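Local coordinates for probable tRNA pseudouridine synthase D (Methanosarcina mazei, PDB 1Z2Z), which probably converts uridine-13 of transfer RNAs into pseudouridine, as a member of the TruD family of pseudouridine synthases, at residues T17-L22 against K154-E159; T39-G44 against G119-S124; T138-E143 against E400-P405; V166-G171 against Y276-I281; R241-H246 against S255-V260. One frame throughout, in Å; residues are numbered along the deposited sequence.

Contact 1 of 5, residues T17-L22 against K154-E159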
# COMPACT_ATOMS: atom_id res chain seq x y z
N THR A 17 10.79 -9.96 -12.26
CA THR A 17 10.73 -11.22 -12.97
C THR A 17 10.63 -10.95 -14.48
O THR A 17 9.99 -9.99 -14.89
CB THR A 17 9.50 -12.03 -12.54
OG1 THR A 17 8.32 -11.30 -12.90
CG2 THR A 17 9.51 -12.27 -11.04
N ASP A 18 11.26 -11.79 -15.28
CA ASP A 18 11.23 -11.63 -16.74
C ASP A 18 10.19 -12.55 -17.39
O ASP A 18 10.18 -12.73 -18.61
CB ASP A 18 12.60 -11.93 -17.33
CG ASP A 18 13.07 -13.32 -16.99
OD1 ASP A 18 14.07 -13.44 -16.23
OD2 ASP A 18 12.44 -14.29 -17.46
N THR A 19 9.33 -13.15 -16.57
CA THR A 19 8.29 -14.03 -17.07
C THR A 19 7.22 -13.22 -17.78
O THR A 19 7.13 -12.00 -17.61
CB THR A 19 7.62 -14.81 -15.93
OG1 THR A 19 7.32 -13.91 -14.85
CG2 THR A 19 8.52 -15.93 -15.45
N THR A 20 6.40 -13.91 -18.56
CA THR A 20 5.35 -13.24 -19.31
C THR A 20 4.13 -12.96 -18.44
O THR A 20 3.82 -13.72 -17.52
CB THR A 20 4.95 -14.07 -20.56
OG1 THR A 20 3.85 -13.44 -21.23
CG2 THR A 20 4.57 -15.47 -20.16
N GLY A 21 3.48 -11.84 -18.73
CA GLY A 21 2.31 -11.42 -17.99
C GLY A 21 1.18 -12.41 -18.11
O GLY A 21 0.53 -12.52 -19.16
N LEU A 22 0.95 -13.13 -17.02
CA LEU A 22 -0.09 -14.13 -16.93
C LEU A 22 -1.43 -13.56 -17.37
O LEU A 22 -2.29 -14.28 -17.88
CB LEU A 22 -0.16 -14.62 -15.49
CG LEU A 22 -0.84 -15.95 -15.20
CD1 LEU A 22 -0.31 -16.48 -13.88
CD2 LEU A 22 -2.35 -15.77 -15.17
N LYS A 154 5.38 -21.65 -12.36
CA LYS A 154 6.57 -22.20 -11.74
C LYS A 154 7.79 -21.35 -12.01
O LYS A 154 8.66 -21.20 -11.15
CB LYS A 154 6.81 -23.64 -12.22
CG LYS A 154 7.93 -24.37 -11.47
CD LYS A 154 9.32 -24.10 -12.07
CE LYS A 154 10.44 -24.38 -11.06
NZ LYS A 154 10.48 -23.36 -9.96
N LYS A 155 7.87 -20.80 -13.21
CA LYS A 155 9.01 -19.96 -13.58
C LYS A 155 8.93 -18.64 -12.82
O LYS A 155 9.92 -18.21 -12.22
CB LYS A 155 9.03 -19.72 -15.10
CG LYS A 155 10.42 -19.78 -15.73
CD LYS A 155 10.43 -19.23 -17.16
CE LYS A 155 11.78 -19.44 -17.86
NZ LYS A 155 12.95 -18.86 -17.13
N THR A 156 7.76 -18.00 -12.84
CA THR A 156 7.59 -16.73 -12.15
C THR A 156 7.89 -16.90 -10.67
O THR A 156 8.43 -16.01 -10.02
CB THR A 156 6.15 -16.18 -12.30
OG1 THR A 156 5.74 -16.27 -13.68
CG2 THR A 156 6.10 -14.72 -11.86
N THR A 157 7.51 -18.06 -10.14
CA THR A 157 7.72 -18.41 -8.73
C THR A 157 9.22 -18.57 -8.47
O THR A 157 9.78 -17.89 -7.62
CB THR A 157 7.01 -19.76 -8.39
OG1 THR A 157 5.61 -19.64 -8.62
CG2 THR A 157 7.26 -20.14 -6.94
N ASP A 158 9.85 -19.48 -9.21
CA ASP A 158 11.28 -19.75 -9.08
C ASP A 158 12.10 -18.47 -8.97
O ASP A 158 12.88 -18.31 -8.02
CB ASP A 158 11.81 -20.55 -10.27
CG ASP A 158 13.27 -20.22 -10.60
OD1 ASP A 158 13.53 -19.20 -11.28
OD2 ASP A 158 14.17 -20.97 -10.16
N GLU A 159 11.96 -17.57 -9.94
CA GLU A 159 12.73 -16.34 -9.89
C GLU A 159 12.43 -15.62 -8.60
O GLU A 159 13.33 -15.06 -7.97
CB GLU A 159 12.40 -15.44 -11.08
CG GLU A 159 13.15 -15.83 -12.34
CD GLU A 159 12.83 -14.95 -13.53
OE1 GLU A 159 13.03 -13.72 -13.45
OE2 GLU A 159 12.38 -15.49 -14.56
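Residues 17-22, in the loop between helix 5-8 and strand 33-39, run irregularly along helix 146-163; CA atoms come nearest at Thr19 and Thr156, 5.7 Å apart, and again between Thr17 and Glu159. Thr19 OG1 lies between its backbone N and carbonyl carbon and gives a hydrogen bond to Thr156 OG1, 3.1 Å away, while Thr19 CG2 rests against Lys155 CB. Threonine suits both places, since a short branch offers a hydroxyl and a methyl to a close-lying neighbour. Thr156 OG1 is also bonded to the backbone oxygen of Leu152. Near the C-terminal end of the chain, Lys431 NZ bonds to Thr17 OG1 and Thr19 OG1, and Glu428 takes the N-H of Thr17. Glu159, extended beyond CG, reaches across to the backbone N of Asp18. The syn lone pair of Glu159 OE1 takes that N-H at 3.2 Å in a fairly straight bond of 160°. The Asp18 side chain crosses that of Glu159 at about a right angle, bringing two carboxylates together, which would be expected to raise the pKa of one of them; the solvent exposure of Asp18 and the nearby Lys155 NZ, 4.6 Å from Asp18 OD2, would soften the repulsion.

Contact 2 of 5, residues T39-G44 against G119-S124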
# COMPACT_ATOMS: atom_id res chain seq x y z
N THR A 39 -3.76 -13.97 13.79
CA THR A 39 -3.71 -13.18 15.01
C THR A 39 -2.37 -13.19 15.74
O THR A 39 -1.59 -14.13 15.59
CB THR A 39 -4.79 -13.67 15.99
OG1 THR A 39 -5.18 -12.60 16.86
CG2 THR A 39 -4.26 -14.82 16.85
N ASN A 40 -2.11 -12.15 16.53
CA ASN A 40 -0.89 -12.13 17.33
C ASN A 40 -1.28 -12.04 18.79
O ASN A 40 -0.42 -12.03 19.66
CB ASN A 40 0.05 -10.96 16.96
CG ASN A 40 -0.53 -9.60 17.27
OD1 ASN A 40 -1.18 -9.40 18.30
ND2 ASN A 40 -0.28 -8.65 16.39
N ARG A 41 -2.57 -12.01 19.08
CA ARG A 41 -2.99 -11.93 20.48
C ARG A 41 -3.81 -13.13 20.96
O ARG A 41 -4.35 -13.89 20.16
CB ARG A 41 -3.77 -10.64 20.71
CG ARG A 41 -4.80 -10.40 19.64
CD ARG A 41 -6.09 -10.00 20.27
NE ARG A 41 -6.04 -8.64 20.77
CZ ARG A 41 -6.85 -8.16 21.70
NH1 ARG A 41 -6.74 -6.89 22.08
NH2 ARG A 41 -7.75 -8.96 22.27
N GLU A 42 -3.89 -13.28 22.27
CA GLU A 42 -4.63 -14.36 22.89
C GLU A 42 -5.71 -13.78 23.82
O GLU A 42 -5.52 -12.70 24.39
CB GLU A 42 -3.66 -15.24 23.68
CG GLU A 42 -4.28 -16.34 24.49
CD GLU A 42 -4.80 -17.48 23.64
OE1 GLU A 42 -4.90 -18.61 24.17
OE2 GLU A 42 -5.11 -17.24 22.45
N GLU A 43 -6.83 -14.48 23.97
CA GLU A 43 -7.92 -14.01 24.84
C GLU A 43 -8.16 -15.01 25.96
O GLU A 43 -7.69 -16.15 25.91
CB GLU A 43 -9.21 -13.88 24.06
CG GLU A 43 -9.01 -13.66 22.59
CD GLU A 43 -8.32 -12.36 22.31
OE1 GLU A 43 -8.45 -11.44 23.14
OE2 GLU A 43 -7.67 -12.26 21.25
N GLY A 44 -8.91 -14.59 26.96
CA GLY A 44 -9.19 -15.47 28.06
C GLY A 44 -10.67 -15.79 28.18
O GLY A 44 -11.37 -15.95 27.18
N GLY A 119 -13.59 -15.64 22.67
CA GLY A 119 -13.40 -15.55 24.11
C GLY A 119 -13.63 -14.15 24.60
O GLY A 119 -14.39 -13.40 24.00
N ARG A 120 -12.99 -13.78 25.71
CA ARG A 120 -13.16 -12.42 26.23
C ARG A 120 -11.81 -11.82 26.61
O ARG A 120 -10.80 -12.52 26.66
CB ARG A 120 -14.11 -12.42 27.45
CG ARG A 120 -15.53 -12.96 27.16
CD ARG A 120 -16.49 -12.77 28.36
NE ARG A 120 -16.75 -11.36 28.61
CZ ARG A 120 -17.62 -10.62 27.94
NH1 ARG A 120 -17.77 -9.34 28.23
NH2 ARG A 120 -18.35 -11.17 26.98
N SER A 121 -11.79 -10.52 26.85
CA SER A 121 -10.57 -9.83 27.22
C SER A 121 -10.85 -8.44 27.76
O SER A 121 -11.83 -7.78 27.37
CB SER A 121 -9.62 -9.71 26.02
OG SER A 121 -8.68 -8.67 26.27
N ARG A 122 -9.99 -7.98 28.66
CA ARG A 122 -10.15 -6.66 29.26
C ARG A 122 -9.72 -5.63 28.23
O ARG A 122 -9.96 -4.44 28.39
CB ARG A 122 -9.28 -6.54 30.51
CG ARG A 122 -9.41 -7.71 31.49
CD ARG A 122 -8.49 -7.57 32.68
NE ARG A 122 -8.37 -8.81 33.45
CZ ARG A 122 -9.37 -9.42 34.07
NH1 ARG A 122 -10.60 -8.92 34.03
NH2 ARG A 122 -9.15 -10.56 34.74
N LYS A 123 -9.07 -6.10 27.16
CA LYS A 123 -8.59 -5.21 26.11
C LYS A 123 -9.33 -5.36 24.80
O LYS A 123 -9.63 -6.47 24.35
CB LYS A 123 -7.08 -5.41 25.89
CG LYS A 123 -6.68 -6.78 25.32
CD LYS A 123 -5.29 -7.24 25.79
CE LYS A 123 -4.13 -6.45 25.18
NZ LYS A 123 -3.91 -6.70 23.72
N SER A 124 -9.64 -4.23 24.19
CA SER A 124 -10.33 -4.20 22.92
C SER A 124 -9.32 -4.54 21.86
O SER A 124 -8.12 -4.54 22.12
CB SER A 124 -10.83 -2.80 22.64
OG SER A 124 -9.71 -1.95 22.54
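Two salt bridges grip the Glu43 carboxylate: Arg41 NH2 meets Glu43 OE1 at 2.7 Å, though the N-H points poorly and the hydrogen bond is weak, and Lys94 NZ holds OE2. Next to it Gly44 N bonds to Arg120 O at 2.8 Å, nearly along the C=O axis. The return bond, from Arg120 N to Gly44 O, is straighter at 172°, although its donor stands well above the carbonyl plane. Together they make one antiparallel hydrogen-bonded pair. Beside it Gly119 has backbone angles that hardly any residue but glycine adopts, and a beta carbon there would collide with Gly44 O. The bridge ties the loop between strands 33-39 and 49-57 to strand 113-121, in the mixed sheet characteristic of pseudouridine synthases. Ser121 OG accepts the N-H of Lys123 at 2.7 Å, an ST turn in the chain after Ser121. Arg41, bent at chi2 and chi3, reaches alongside that turn, with Lys123 O at the edge of its guanidinium, in plane. Lys123 NZ meets Arg41 NH1 tip to tip, a crowding of like charges that Glu43 and Asp129, the salt-bridge partner of NH1, would probably offset.

Contact 3 of 5, residues T138-E143 against E400-P405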
# COMPACT_ATOMS: atom_id res chain seq x y z
N THR A 138 -7.37 -15.95 -6.82
CA THR A 138 -7.61 -16.74 -8.02
C THR A 138 -7.70 -15.84 -9.24
O THR A 138 -8.58 -14.98 -9.31
CB THR A 138 -8.93 -17.51 -7.92
OG1 THR A 138 -8.83 -18.48 -6.87
CG2 THR A 138 -9.25 -18.20 -9.24
N VAL A 139 -6.81 -16.04 -10.20
CA VAL A 139 -6.81 -15.25 -11.43
C VAL A 139 -7.56 -16.13 -12.43
O VAL A 139 -7.34 -17.34 -12.48
CB VAL A 139 -5.34 -14.98 -11.93
CG1 VAL A 139 -5.33 -13.88 -12.98
CG2 VAL A 139 -4.44 -14.57 -10.76
N ARG A 140 -8.48 -15.52 -13.18
CA ARG A 140 -9.29 -16.24 -14.18
C ARG A 140 -9.27 -15.56 -15.55
O ARG A 140 -8.99 -14.36 -15.65
CB ARG A 140 -10.76 -16.32 -13.73
CG ARG A 140 -11.04 -17.19 -12.52
CD ARG A 140 -12.53 -17.23 -12.24
NE ARG A 140 -12.86 -18.01 -11.04
CZ ARG A 140 -12.67 -19.32 -10.92
NH1 ARG A 140 -12.99 -19.95 -9.80
NH2 ARG A 140 -12.15 -20.02 -11.92
N ASN A 141 -9.57 -16.33 -16.60
CA ASN A 141 -9.63 -15.82 -17.98
C ASN A 141 -8.27 -15.51 -18.61
O ASN A 141 -8.08 -14.46 -19.25
CB ASN A 141 -10.50 -14.57 -18.05
CG ASN A 141 -11.08 -14.35 -19.43
OD1 ASN A 141 -11.57 -13.26 -19.74
ND2 ASN A 141 -11.05 -15.38 -20.25
N ILE A 142 -7.33 -16.42 -18.44
CA ILE A 142 -6.01 -16.25 -19.00
C ILE A 142 -5.94 -16.88 -20.38
O ILE A 142 -6.40 -18.00 -20.60
CB ILE A 142 -4.94 -16.88 -18.09
CG1 ILE A 142 -3.57 -16.80 -18.79
CG2 ILE A 142 -5.31 -18.30 -17.76
CD1 ILE A 142 -2.42 -17.37 -17.98
N GLU A 143 -5.36 -16.12 -21.31
CA GLU A 143 -5.20 -16.54 -22.70
C GLU A 143 -4.23 -17.73 -22.85
O GLU A 143 -3.56 -17.85 -23.87
CB GLU A 143 -4.69 -15.35 -23.54
CG GLU A 143 -3.27 -14.86 -23.18
CD GLU A 143 -2.81 -13.65 -24.00
OE1 GLU A 143 -2.82 -13.71 -25.25
OE2 GLU A 143 -2.44 -12.62 -23.38
N GLU A 400 -7.89 -25.42 -15.28
CA GLU A 400 -8.93 -24.92 -16.16
C GLU A 400 -10.02 -24.28 -15.32
O GLU A 400 -10.45 -24.84 -14.30
CB GLU A 400 -9.52 -26.08 -16.98
CG GLU A 400 -10.68 -25.69 -17.90
CD GLU A 400 -11.30 -26.87 -18.63
OE1 GLU A 400 -11.80 -27.80 -17.95
OE2 GLU A 400 -11.29 -26.87 -19.88
N ASP A 401 -10.48 -23.10 -15.74
CA ASP A 401 -11.53 -22.43 -15.00
C ASP A 401 -12.89 -22.57 -15.66
O ASP A 401 -13.11 -22.15 -16.81
CB ASP A 401 -11.20 -20.94 -14.79
CG ASP A 401 -11.38 -20.12 -16.04
OD1 ASP A 401 -11.04 -20.62 -17.14
OD2 ASP A 401 -11.85 -18.96 -15.93
N GLU A 402 -13.79 -23.17 -14.91
CA GLU A 402 -15.15 -23.40 -15.33
C GLU A 402 -15.80 -22.10 -15.82
O GLU A 402 -16.29 -22.03 -16.94
CB GLU A 402 -15.96 -23.95 -14.15
CG GLU A 402 -15.19 -24.91 -13.23
CD GLU A 402 -14.09 -24.24 -12.41
OE1 GLU A 402 -14.35 -23.22 -11.72
OE2 GLU A 402 -12.94 -24.75 -12.44
N LEU A 403 -15.81 -21.06 -14.98
CA LEU A 403 -16.44 -19.80 -15.38
C LEU A 403 -16.02 -19.27 -16.74
O LEU A 403 -16.77 -18.52 -17.36
CB LEU A 403 -16.16 -18.72 -14.35
CG LEU A 403 -16.98 -18.69 -13.06
CD1 LEU A 403 -16.50 -19.75 -12.07
CD2 LEU A 403 -16.83 -17.30 -12.47
N ASN A 404 -14.83 -19.65 -17.20
CA ASN A 404 -14.34 -19.19 -18.51
C ASN A 404 -13.81 -20.38 -19.29
O ASN A 404 -12.62 -20.68 -19.24
CB ASN A 404 -13.22 -18.16 -18.34
CG ASN A 404 -13.67 -16.91 -17.61
OD1 ASN A 404 -14.37 -16.06 -18.17
ND2 ASN A 404 -13.27 -16.80 -16.34
N PRO A 405 -14.69 -21.05 -20.05
CA PRO A 405 -14.35 -22.22 -20.87
C PRO A 405 -13.31 -21.92 -21.95
O PRO A 405 -13.49 -21.00 -22.75
CB PRO A 405 -15.70 -22.65 -21.42
CG PRO A 405 -16.42 -21.35 -21.56
CD PRO A 405 -16.09 -20.64 -20.29
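Charge comes first. Arg140 stretches out from its strand, extended from CG to NE, and brings its guanidinium up to residues 400-405. The salt bridge from Arg140 NH2 to Glu402 OE1 is long, 3.9 Å, with the two flat groups almost perpendicular. The firmer partner is Asp32, which forms a salt bridge with Arg140 NE and so helps to fix the rotation of the group. Apolar contacts sandwich it: Leu403 CD1 sits over the centre of one guanidinium face, 4.0 Å from Arg140 CZ, and Thr138 CG2 covers the opposite face, while Asp401 CB comes in at the edge. Arginine suits this place because its long arm is apolar along its length and its cationic end can lie between methyl groups. At Asn141, whose positive phi (73°) suits asparagine, the strand has a G1 beta bulge, Asn141 and Ile142 both facing Ser408 of the antiparallel neighbouring strand 408-417. Residues Asp401 to Asn404 form a type I turn, closed by Asn404 N to Asp401 O at 3.1 Å. This turn leads from strand 398-400 into strand 408-417 at the border of the mixed sheet. Amide stacking completes the contact: the planes of Asn141 and Asn404 lie 11° apart, with Asn141 CG 4.1 Å from Asn404 CG. Asn404 ND2 is hydrogen-bonded to Gln28 OE1.

Contact 4 of 5, residues V166-G171 against Y276-I281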
# COMPACT_ATOMS: atom_id res chain seq x y z
N VAL A 166 9.27 -10.49 -3.83
CA VAL A 166 8.90 -9.49 -4.83
C VAL A 166 9.37 -8.12 -4.36
O VAL A 166 9.50 -7.88 -3.16
CB VAL A 166 7.36 -9.53 -5.12
CG1 VAL A 166 6.93 -10.98 -5.32
CG2 VAL A 166 6.57 -8.90 -4.00
N PRO A 167 9.66 -7.20 -5.29
CA PRO A 167 10.12 -5.87 -4.89
C PRO A 167 9.15 -5.16 -3.99
O PRO A 167 7.94 -5.32 -4.11
CB PRO A 167 10.33 -5.14 -6.23
CG PRO A 167 9.41 -5.85 -7.16
CD PRO A 167 9.57 -7.30 -6.76
N ASN A 168 9.69 -4.38 -3.06
CA ASN A 168 8.84 -3.65 -2.14
C ASN A 168 8.39 -2.31 -2.70
O ASN A 168 8.52 -1.27 -2.05
CB ASN A 168 9.57 -3.43 -0.82
CG ASN A 168 8.61 -3.11 0.30
OD1 ASN A 168 7.87 -3.99 0.74
ND2 ASN A 168 8.60 -1.84 0.75
N PHE A 169 7.84 -2.34 -3.92
CA PHE A 169 7.35 -1.14 -4.60
C PHE A 169 6.17 -0.47 -3.89
O PHE A 169 5.40 -1.13 -3.18
CB PHE A 169 6.91 -1.48 -6.02
CG PHE A 169 8.05 -1.65 -7.00
CD1 PHE A 169 8.87 -0.58 -7.34
CD2 PHE A 169 8.26 -2.87 -7.64
CE1 PHE A 169 9.88 -0.72 -8.29
CE2 PHE A 169 9.27 -3.02 -8.59
CZ PHE A 169 10.07 -1.95 -8.92
N PHE A 170 6.01 0.84 -4.10
CA PHE A 170 4.90 1.58 -3.52
C PHE A 170 3.74 1.57 -4.52
O PHE A 170 3.76 2.28 -5.53
CB PHE A 170 5.31 3.03 -3.18
CG PHE A 170 5.81 3.19 -1.75
CD1 PHE A 170 4.92 3.25 -0.68
CD2 PHE A 170 7.18 3.21 -1.48
CE1 PHE A 170 5.38 3.32 0.63
CE2 PHE A 170 7.65 3.28 -0.17
CZ PHE A 170 6.75 3.33 0.88
N GLY A 171 2.73 0.75 -4.22
CA GLY A 171 1.56 0.61 -5.08
C GLY A 171 0.88 1.88 -5.55
O GLY A 171 0.93 2.91 -4.88
N TYR A 276 7.80 7.89 -4.52
CA TYR A 276 8.01 7.93 -5.95
C TYR A 276 9.49 7.68 -6.26
O TYR A 276 9.84 6.73 -6.98
CB TYR A 276 7.62 9.30 -6.47
CG TYR A 276 8.00 9.55 -7.90
CD1 TYR A 276 7.37 8.89 -8.94
CD2 TYR A 276 8.99 10.49 -8.21
CE1 TYR A 276 7.71 9.16 -10.27
CE2 TYR A 276 9.33 10.77 -9.53
CZ TYR A 276 8.69 10.10 -10.55
OH TYR A 276 9.04 10.39 -11.84
N ILE A 277 10.34 8.54 -5.72
CA ILE A 277 11.77 8.44 -5.92
C ILE A 277 12.26 7.07 -5.50
O ILE A 277 13.10 6.45 -6.18
CB ILE A 277 12.50 9.54 -5.13
CG1 ILE A 277 12.11 10.91 -5.72
CG2 ILE A 277 14.00 9.30 -5.16
CD1 ILE A 277 12.42 12.13 -4.85
N TYR A 278 11.72 6.57 -4.40
CA TYR A 278 12.11 5.27 -3.93
C TYR A 278 11.82 4.17 -4.97
O TYR A 278 12.62 3.24 -5.15
CB TYR A 278 11.41 4.99 -2.60
CG TYR A 278 11.43 3.54 -2.21
CD1 TYR A 278 10.54 2.65 -2.77
CD2 TYR A 278 12.34 3.07 -1.30
CE1 TYR A 278 10.55 1.31 -2.42
CE2 TYR A 278 12.37 1.74 -0.93
CZ TYR A 278 11.47 0.86 -1.50
OH TYR A 278 11.47 -0.46 -1.12
N ASN A 279 10.69 4.26 -5.67
CA ASN A 279 10.34 3.27 -6.69
C ASN A 279 11.36 3.27 -7.81
O ASN A 279 11.92 2.24 -8.17
CB ASN A 279 8.96 3.57 -7.29
CG ASN A 279 7.83 3.09 -6.41
OD1 ASN A 279 6.79 3.75 -6.30
ND2 ASN A 279 8.01 1.93 -5.80
N ILE A 280 11.59 4.45 -8.37
CA ILE A 280 12.56 4.60 -9.44
C ILE A 280 13.85 3.90 -9.04
O ILE A 280 14.32 2.99 -9.73
CB ILE A 280 12.86 6.07 -9.70
CG1 ILE A 280 11.53 6.81 -9.89
CG2 ILE A 280 13.72 6.23 -10.91
CD1 ILE A 280 11.70 8.27 -10.14
N ILE A 281 14.40 4.31 -7.89
CA ILE A 281 15.64 3.75 -7.37
C ILE A 281 15.63 2.23 -7.32
O ILE A 281 16.59 1.59 -7.76
CB ILE A 281 15.93 4.28 -5.95
CG1 ILE A 281 16.34 5.76 -6.03
CG2 ILE A 281 17.03 3.44 -5.28
CD1 ILE A 281 16.39 6.46 -4.69
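Tyr278 is the first residue of its helix segment to meet residues 166-171. Its CG is anti to the backbone N (chi1 164°), which sends the ring out from the helix. The edge of Phe170 comes down on one face of this ring in an offset edge-to-face pair, with centroids 5.5 Å apart and planes at 81°; Phe170 CD2 lies 3.6 Å from Tyr278 CD1. At the ring's own edge stands Asn168 O, 3.3 Å from Tyr278 CE1, where the inverse gamma turn centred on Asn168 swings the chain past the helix. The hydroxyl bonds to the backbone oxygen of Glu387, so a tyrosine serves both an aromatic partner and a backbone carbonyl. A leucine here would remove the hydroxyl and the flat face, and would probably loosen both the Phe170 packing and the tie to Glu387. Asn279 follows, its amide lying close to the Phe170 backbone. The backbone O of Asn279 lies in the plane of the Phe169 ring, 3.6 Å from Phe169 CE1. The contact thus joins the chain following strand 165-167, which pairs with strand 389-391, to helix 263-287 in the TRUD region; Phe169 also reaches Arg427 of helix 423-430, and helix 352-363 packs on Ile277, Ile280 and Ile281.

Contact 5 of 5, residues R241-H246 against S255-V260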
# COMPACT_ATOMS: atom_id res chain seq x y z
N ARG A 241 -12.60 21.31 -0.05
CA ARG A 241 -13.46 22.45 0.27
C ARG A 241 -12.77 23.38 1.28
O ARG A 241 -12.70 24.59 1.08
CB ARG A 241 -14.82 21.97 0.83
CG ARG A 241 -15.78 21.34 -0.21
CD ARG A 241 -17.08 20.81 0.42
NE ARG A 241 -17.81 21.83 1.19
CZ ARG A 241 -18.29 21.65 2.42
NH1 ARG A 241 -18.93 22.64 3.04
NH2 ARG A 241 -18.12 20.50 3.06
N ALA A 242 -12.25 22.80 2.35
CA ALA A 242 -11.59 23.58 3.38
C ALA A 242 -10.52 24.49 2.80
O ALA A 242 -10.35 25.64 3.24
CB ALA A 242 -10.99 22.66 4.44
N MSE A 243 -9.80 23.98 1.81
CA MSE A 243 -8.71 24.73 1.17
C MSE A 243 -9.17 25.87 0.27
O MSE A 243 -8.53 26.92 0.19
CB MSE A 243 -7.84 23.79 0.35
CG MSE A 243 -7.19 22.73 1.18
SE MSE A 243 -5.96 21.68 0.16
CE MSE A 243 -4.75 23.09 -0.41
N MSE A 244 -10.29 25.66 -0.41
CA MSE A 244 -10.80 26.68 -1.29
C MSE A 244 -11.30 27.85 -0.47
O MSE A 244 -11.18 29.01 -0.88
CB MSE A 244 -11.90 26.11 -2.17
CG MSE A 244 -11.41 24.94 -3.01
SE MSE A 244 -12.72 24.29 -4.27
CE MSE A 244 -12.11 25.24 -5.83
N ASN A 245 -11.86 27.57 0.71
CA ASN A 245 -12.36 28.64 1.56
C ASN A 245 -11.22 29.57 1.97
O ASN A 245 -11.37 30.79 1.94
CB ASN A 245 -13.03 28.07 2.82
CG ASN A 245 -14.41 27.51 2.53
OD1 ASN A 245 -15.25 28.19 1.94
ND2 ASN A 245 -14.65 26.28 2.97
N HIS A 246 -10.09 28.98 2.36
CA HIS A 246 -8.90 29.73 2.79
C HIS A 246 -8.39 30.59 1.65
O HIS A 246 -7.63 31.54 1.87
CB HIS A 246 -7.78 28.78 3.21
CG HIS A 246 -6.55 29.47 3.69
ND1 HIS A 246 -6.44 29.98 4.97
CD2 HIS A 246 -5.38 29.76 3.07
CE1 HIS A 246 -5.26 30.56 5.11
NE2 HIS A 246 -4.60 30.44 3.97
N SER A 255 0.36 28.99 -0.22
CA SER A 255 1.34 28.54 0.75
C SER A 255 0.68 28.03 2.03
O SER A 255 0.99 26.94 2.49
CB SER A 255 2.35 29.66 1.07
OG SER A 255 1.71 30.88 1.42
N GLY A 256 -0.23 28.83 2.57
CA GLY A 256 -0.91 28.45 3.80
C GLY A 256 -2.22 27.72 3.58
O GLY A 256 -2.96 27.45 4.53
N SER A 257 -2.53 27.40 2.32
CA SER A 257 -3.77 26.69 2.03
C SER A 257 -3.70 25.26 2.58
O SER A 257 -4.71 24.56 2.60
CB SER A 257 -4.03 26.66 0.52
OG SER A 257 -3.10 25.82 -0.14
N PHE A 258 -2.53 24.84 3.04
CA PHE A 258 -2.35 23.50 3.58
C PHE A 258 -2.56 23.44 5.08
O PHE A 258 -2.67 22.36 5.66
CB PHE A 258 -0.95 22.99 3.28
CG PHE A 258 -0.71 22.72 1.84
CD1 PHE A 258 -1.27 21.61 1.22
CD2 PHE A 258 0.09 23.57 1.09
CE1 PHE A 258 -1.04 21.35 -0.12
CE2 PHE A 258 0.33 23.32 -0.26
CZ PHE A 258 -0.24 22.21 -0.86
N ARG A 259 -2.59 24.61 5.71
CA ARG A 259 -2.76 24.71 7.16
C ARG A 259 -4.22 24.53 7.59
O ARG A 259 -4.59 24.85 8.72
CB ARG A 259 -2.24 26.07 7.65
CG ARG A 259 -1.16 25.97 8.73
CD ARG A 259 -0.50 27.32 9.02
NE ARG A 259 0.61 27.21 9.96
CZ ARG A 259 1.70 26.46 9.78
NH1 ARG A 259 1.84 25.73 8.68
NH2 ARG A 259 2.67 26.45 10.69
N VAL A 260 -5.03 24.00 6.68
CA VAL A 260 -6.44 23.77 6.95
C VAL A 260 -6.71 22.27 7.14
O VAL A 260 -7.73 21.87 7.72
CB VAL A 260 -7.30 24.33 5.80
CG1 VAL A 260 -7.28 25.85 5.83
CG2 VAL A 260 -6.75 23.84 4.48
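Val260 is the bump that enters the hollow on helix 238-249 between Ala242, Met243 and His246. Its CG2 lies 3.5 Å from Met243 CG and its CG1 lies against His246 CB at 4.0 Å, while the methyl of Ala242, small enough to leave room, borders the hollow. A beta-branched side chain suits the spot because its two methyls spread to both walls. Met243, modelled as selenomethionine, is the helix's own projection: it runs outward, bends at chi3 (59°), and lays its CE over one face of the Phe258 ring, 4.1 Å from Phe258 CE1, beside Ser257. Ser257 OG itself is bonded to the carbonyl of Tyr254. His246, its CG anti to the backbone N, turns one ring face to Gly256 O, which is offset toward the ring's edge; His246 CD2 touches Ser257 CA at 3.6 Å. His246 NE2 is hydrogen-bonded to Asp253 OD2. An alanine in place of His246 would lose this ring and that bond, and would probably leave the loop less firmly held at Gly256 and Ser257. The arrangement is that of a helix and the loop folding back over it before helix 263-287, a helix-to-helix connection in the largely helical TRUD region that marks this family.

Overall arrangement
Contact 4 is the buried one, its centre about 11 Å from that of the chain, and its chemistry is aromatic; the centres of the other four lie about 22 to 27 Å away, and these mix buried with exposed residues. Contacts 2 and 3 both reach the mixed sheet, one with a beta bridge and the other with a charged arm braced on a turn, yet their centres are about 41 Å apart. Contacts 1 and 3 touch through Leu22 and Ile142, as strand 130-142 leads into helix 146-163; contact 1 turns on hydroxyls and carboxylates. Contacts 4 and 5 use successive helices, 263-287 and 238-249, but contact 5 is a mostly apolar fit of a loop on its own preceding helix.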